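Local coordinates for putative uncharacterized protein (Pyrococcus furiosus, PDB 3VR0) that acts as a proteasome activator in an archaeon, and is a homologue of the proteasome assembly chaperones, at residues Glu152-Ala157 and Ser176-Trp181; Ile208-Glu213 and Ser229-Ile234. All coordinates share one frame; numbering follows the deposited sequence.

Interaction 1. Residues Glu152-Ala157 and Ser176-Trp181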
# COMPACT_ATOMS: atom_id res chain seq x y z
N GLU C 152 19.46 19.11 -31.16
CA GLU C 152 19.70 17.66 -31.11
C GLU C 152 19.59 17.09 -29.68
O GLU C 152 20.24 17.60 -28.74
CB GLU C 152 21.03 17.30 -31.79
CG GLU C 152 21.04 17.61 -33.30
CD GLU C 152 19.90 16.92 -34.07
OE1 GLU C 152 18.92 17.61 -34.46
OE2 GLU C 152 19.97 15.69 -34.29
N PRO C 153 18.75 16.06 -29.52
CA PRO C 153 18.65 15.40 -28.22
C PRO C 153 20.02 14.84 -27.79
O PRO C 153 20.73 14.22 -28.57
CB PRO C 153 17.62 14.29 -28.46
CG PRO C 153 17.53 14.13 -29.95
CD PRO C 153 17.76 15.52 -30.47
N ARG C 154 20.39 15.16 -26.55
CA ARG C 154 21.58 14.63 -25.95
C ARG C 154 21.23 13.29 -25.24
O ARG C 154 20.05 13.01 -24.98
CB ARG C 154 22.17 15.66 -24.98
CG ARG C 154 22.35 17.07 -25.62
CD ARG C 154 23.32 18.00 -24.92
NE ARG C 154 23.16 18.12 -23.47
CZ ARG C 154 22.44 19.06 -22.85
NH1 ARG C 154 22.39 19.08 -21.52
NH2 ARG C 154 21.76 19.97 -23.54
N VAL C 155 22.26 12.48 -24.94
CA VAL C 155 22.09 11.19 -24.26
C VAL C 155 22.93 11.16 -23.01
O VAL C 155 24.13 11.36 -23.09
CB VAL C 155 22.50 9.99 -25.17
CG1 VAL C 155 22.82 8.72 -24.33
CG2 VAL C 155 21.41 9.73 -26.16
N LEU C 156 22.32 10.91 -21.84
CA LEU C 156 23.05 10.95 -20.60
C LEU C 156 23.39 9.54 -20.15
O LEU C 156 22.51 8.66 -20.15
CB LEU C 156 22.21 11.63 -19.53
CG LEU C 156 21.49 12.96 -19.81
CD1 LEU C 156 20.72 13.35 -18.55
CD2 LEU C 156 22.51 14.03 -20.13
N ALA C 157 24.63 9.34 -19.72
CA ALA C 157 25.19 8.03 -19.45
C ALA C 157 25.63 7.96 -18.01
O ALA C 157 26.17 8.94 -17.49
CB ALA C 157 26.43 7.75 -20.37
N SER C 176 27.67 9.51 -33.78
CA SER C 176 27.07 10.83 -34.12
C SER C 176 26.43 11.58 -32.93
O SER C 176 26.62 12.81 -32.78
CB SER C 176 26.05 10.69 -35.25
OG SER C 176 25.31 9.48 -35.14
N VAL C 177 25.70 10.86 -32.07
CA VAL C 177 25.01 11.48 -30.94
C VAL C 177 25.97 11.88 -29.83
O VAL C 177 26.92 11.15 -29.52
CB VAL C 177 23.87 10.60 -30.36
CG1 VAL C 177 22.88 10.24 -31.45
CG2 VAL C 177 24.41 9.36 -29.67
N GLU C 178 25.72 13.05 -29.27
CA GLU C 178 26.49 13.52 -28.13
C GLU C 178 26.08 12.72 -26.86
O GLU C 178 24.89 12.60 -26.55
CB GLU C 178 26.27 15.03 -27.93
CG GLU C 178 27.12 15.61 -26.81
CD GLU C 178 26.87 17.08 -26.56
OE1 GLU C 178 25.84 17.61 -27.07
OE2 GLU C 178 27.69 17.70 -25.85
N VAL C 179 27.08 12.19 -26.15
CA VAL C 179 26.85 11.40 -24.96
C VAL C 179 27.50 12.10 -23.79
O VAL C 179 28.74 12.15 -23.71
CB VAL C 179 27.44 9.94 -25.08
CG1 VAL C 179 27.38 9.21 -23.73
CG2 VAL C 179 26.71 9.13 -26.16
N ILE C 180 26.67 12.62 -22.88
CA ILE C 180 27.15 13.30 -21.69
C ILE C 180 27.29 12.33 -20.54
O ILE C 180 26.32 11.66 -20.20
CB ILE C 180 26.18 14.42 -21.25
CG1 ILE C 180 25.95 15.41 -22.39
CG2 ILE C 180 26.68 15.12 -19.96
CD1 ILE C 180 27.23 15.79 -23.13
N TRP C 181 28.48 12.26 -19.96
CA TRP C 181 28.75 11.50 -18.76
C TRP C 181 28.29 12.23 -17.49
O TRP C 181 28.96 13.18 -17.04
CB TRP C 181 30.24 11.10 -18.74
CG TRP C 181 30.48 10.08 -19.81
CD1 TRP C 181 30.77 10.32 -21.14
CD2 TRP C 181 30.32 8.66 -19.69
NE1 TRP C 181 30.84 9.14 -21.82
CE2 TRP C 181 30.56 8.10 -20.96
CE3 TRP C 181 30.01 7.80 -18.62
CZ2 TRP C 181 30.50 6.72 -21.20
CZ3 TRP C 181 29.96 6.43 -18.86
CH2 TRP C 181 30.21 5.91 -20.13

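Interaction 2. Residues Ile208-Glu213 and Ser229-Ile234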
# COMPACT_ATOMS: atom_id res chain seq x y z
N ILE C 208 25.25 -0.08 -18.03
CA ILE C 208 25.20 1.33 -18.34
C ILE C 208 23.74 1.71 -18.57
O ILE C 208 22.98 0.93 -19.09
CB ILE C 208 26.06 1.64 -19.66
CG1 ILE C 208 26.08 3.11 -19.96
CG2 ILE C 208 25.55 0.78 -20.90
CD1 ILE C 208 27.32 3.54 -20.95
N SER C 209 23.39 2.91 -18.12
CA SER C 209 22.14 3.52 -18.36
C SER C 209 22.32 4.58 -19.44
O SER C 209 23.19 5.44 -19.33
CB SER C 209 21.71 4.27 -17.08
OG SER C 209 20.66 5.17 -17.43
N LEU C 210 21.47 4.60 -20.44
CA LEU C 210 21.54 5.66 -21.41
C LEU C 210 20.16 6.27 -21.49
O LEU C 210 19.21 5.59 -21.85
CB LEU C 210 21.97 5.10 -22.78
CG LEU C 210 23.35 4.49 -22.74
CD1 LEU C 210 23.61 3.58 -23.99
CD2 LEU C 210 24.39 5.60 -22.66
N LEU C 211 20.07 7.55 -21.13
CA LEU C 211 18.79 8.24 -21.12
C LEU C 211 18.85 9.46 -22.02
O LEU C 211 19.78 10.26 -21.95
CB LEU C 211 18.43 8.69 -19.69
CG LEU C 211 18.27 7.66 -18.56
CD1 LEU C 211 17.97 8.39 -17.27
CD2 LEU C 211 17.11 6.76 -18.88
N GLY C 212 17.82 9.62 -22.84
CA GLY C 212 17.76 10.68 -23.78
C GLY C 212 16.86 11.81 -23.32
O GLY C 212 15.77 11.57 -22.79
N GLU C 213 17.32 13.03 -23.59
CA GLU C 213 16.53 14.22 -23.31
C GLU C 213 15.26 14.21 -24.10
O GLU C 213 15.26 13.95 -25.29
CB GLU C 213 17.32 15.50 -23.61
CG GLU C 213 18.41 15.77 -22.61
CD GLU C 213 19.31 16.93 -23.04
OE1 GLU C 213 19.39 17.21 -24.27
OE2 GLU C 213 19.95 17.54 -22.15
N SER C 229 20.92 4.74 -31.36
CA SER C 229 22.20 4.97 -32.05
C SER C 229 23.37 4.78 -31.09
O SER C 229 24.43 4.19 -31.44
CB SER C 229 22.26 6.38 -32.67
OG SER C 229 21.19 6.55 -33.59
N ALA C 230 23.21 5.26 -29.86
CA ALA C 230 24.29 5.07 -28.91
C ALA C 230 24.42 3.59 -28.56
O ALA C 230 25.53 3.07 -28.53
CB ALA C 230 24.10 5.92 -27.66
N VAL C 231 23.29 2.93 -28.28
CA VAL C 231 23.31 1.51 -27.91
C VAL C 231 23.82 0.62 -29.09
O VAL C 231 24.76 -0.11 -28.90
CB VAL C 231 21.92 1.03 -27.51
CG1 VAL C 231 21.91 -0.53 -27.36
CG2 VAL C 231 21.43 1.76 -26.26
N THR C 232 23.22 0.71 -30.28
CA THR C 232 23.74 -0.06 -31.43
C THR C 232 25.22 0.23 -31.69
O THR C 232 26.03 -0.68 -31.93
CB THR C 232 22.93 0.13 -32.68
OG1 THR C 232 22.87 1.52 -33.01
CG2 THR C 232 21.52 -0.48 -32.52
N LYS C 233 25.62 1.48 -31.51
CA LYS C 233 27.05 1.78 -31.61
C LYS C 233 27.90 1.01 -30.60
O LYS C 233 28.95 0.45 -30.96
CB LYS C 233 27.28 3.30 -31.56
CG LYS C 233 28.59 3.78 -30.99
CD LYS C 233 29.81 3.29 -31.77
CE LYS C 233 29.98 3.96 -33.09
NZ LYS C 233 31.46 4.23 -33.24
N ILE C 234 27.48 0.95 -29.34
CA ILE C 234 28.21 0.10 -28.38
C ILE C 234 28.23 -1.40 -28.77
O ILE C 234 29.17 -2.12 -28.44
CB ILE C 234 27.64 0.27 -26.93
CG1 ILE C 234 28.09 1.60 -26.34
CG2 ILE C 234 28.07 -0.82 -26.02
CD1 ILE C 234 27.28 2.07 -25.16

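Interaction 1. Residues Glu152-Ala157 and Ser176-Trp181
Glu-178 opens the pairing of 176-181 with 152-157 through its backbone: its carbonyl O takes the N-H of Val-155 at 3.1 Å, the donor lying nearly along the C=O axis. The side chain, with CG anti to the backbone N (chi1 -176°) and extended beyond, runs alongside that of Arg-154 and points the same way. Glu-178 OE1 rests on the aliphatic CD of Arg-154 at 3.3 Å, whereas Arg-154 NE stays 4.5 Å from Glu-178 OE1, a proximity of opposite charges that falls short of a salt bridge. The guanidinium is instead paired through NH1 with Glu-213 of the next strand.

Val-179 sits beside Val-155 on the face that also carries Ala-157 and Trp-181. Its CG1, anti to the backbone N, meets Ala-157 CB at 3.8 Å, and Leu-172 of helix 164-172 packs on the same valine. That helix is the connection of a beta-alpha-beta unit, in which strand 179-181 lies parallel to strand 155-159 as one of the two outermost strands of the chain's large mixed sheet.

Ile-180 uses both of its backbone polar groups. The N-H goes to Val-155 O at 2.8 Å, and the carbonyl O accepts from Ala-157 N at 2.9 Å, so one residue supplies two of the three rungs. On the opposite face from Val-179, its CB touches Leu-156 CD2 at 3.9 Å, the two side chains lying side by side, while its CG1 approaches the guanidinium of Arg-154 at the edge, near its plane.

Trp-181 turns one face of its indole to Ala-157, whose CB stands 3.9 Å from the centroid of the six-membered ring and 6° off the normal, a CH-pi contact. Lys-169 makes a cation-pi interaction with this indole, and Ser-80 of a second subunit packs against it.

Interaction 2. Residues Ile208-Glu213 and Ser229-Ile234
With CG beside the backbone N (chi1 -63°) and its second torsion anti, Leu-210 extends its CD1 methyl from strand 206-214 to helix 221-235, where it meets Val-231 and Ile-234. This is helix-on-sheet packing in a layered alpha/beta fold: the helix segment packs on one face of the sheet, its axis 10.0 Å from that of the strand segment and running at 150° to it, roughly antiparallel. No hydrogen bond spans the gap, and the touching groups are all buried hydrocarbon.

Val-231 has CG1 anti to its backbone N, chi1 170°, which leaves CG2 as the branch that meets Leu-210. The two side chains cross obliquely. Ile-234, one helical turn beyond Ala-230 and bonded to it through the backbone, comes at the same leucine tip to tip, its CD1 standing 4.1 Å from Leu-210 CD1. Ala-230 CB adds a looser approach to that methyl, and Ile-208 CD1 reaches Ile-234 CD1 at 4.5 Å. Ile-139 of the neighbouring strand 137-145 packs on both Ile-208 and Val-231, while Tyr-168 and Leu-172 of helix 164-172 pack on Ile-234. The tightest point is methyl on methyl, Leu-210 CD1 to Val-231 CG2, at 3.6 Å.

Strands 155-159 and 206-214 are neighbours in one sheet, so interaction 1, at its edge, continues directly into interaction 2, where a helix lies over it; their centres are 8 Å apart. A probable hydrogen bond, a salt bridge and apolar packing join them. Leu-156 N probably donates to Leu-211 O at 2.6 Å, and Arg-154 NH1 pairs with Glu-213 OE2 at 3.0 Å. On the apolar side, Ala-157 CB meets Leu-210 CD2 at 3.7 Å, and Trp-181 CH2 meets Ile-208 CD1 at 3.8 Å. Val-179 has a bound gold ion about 7 Å from its side chain, and Ala-230 has one about 6 Å from its own.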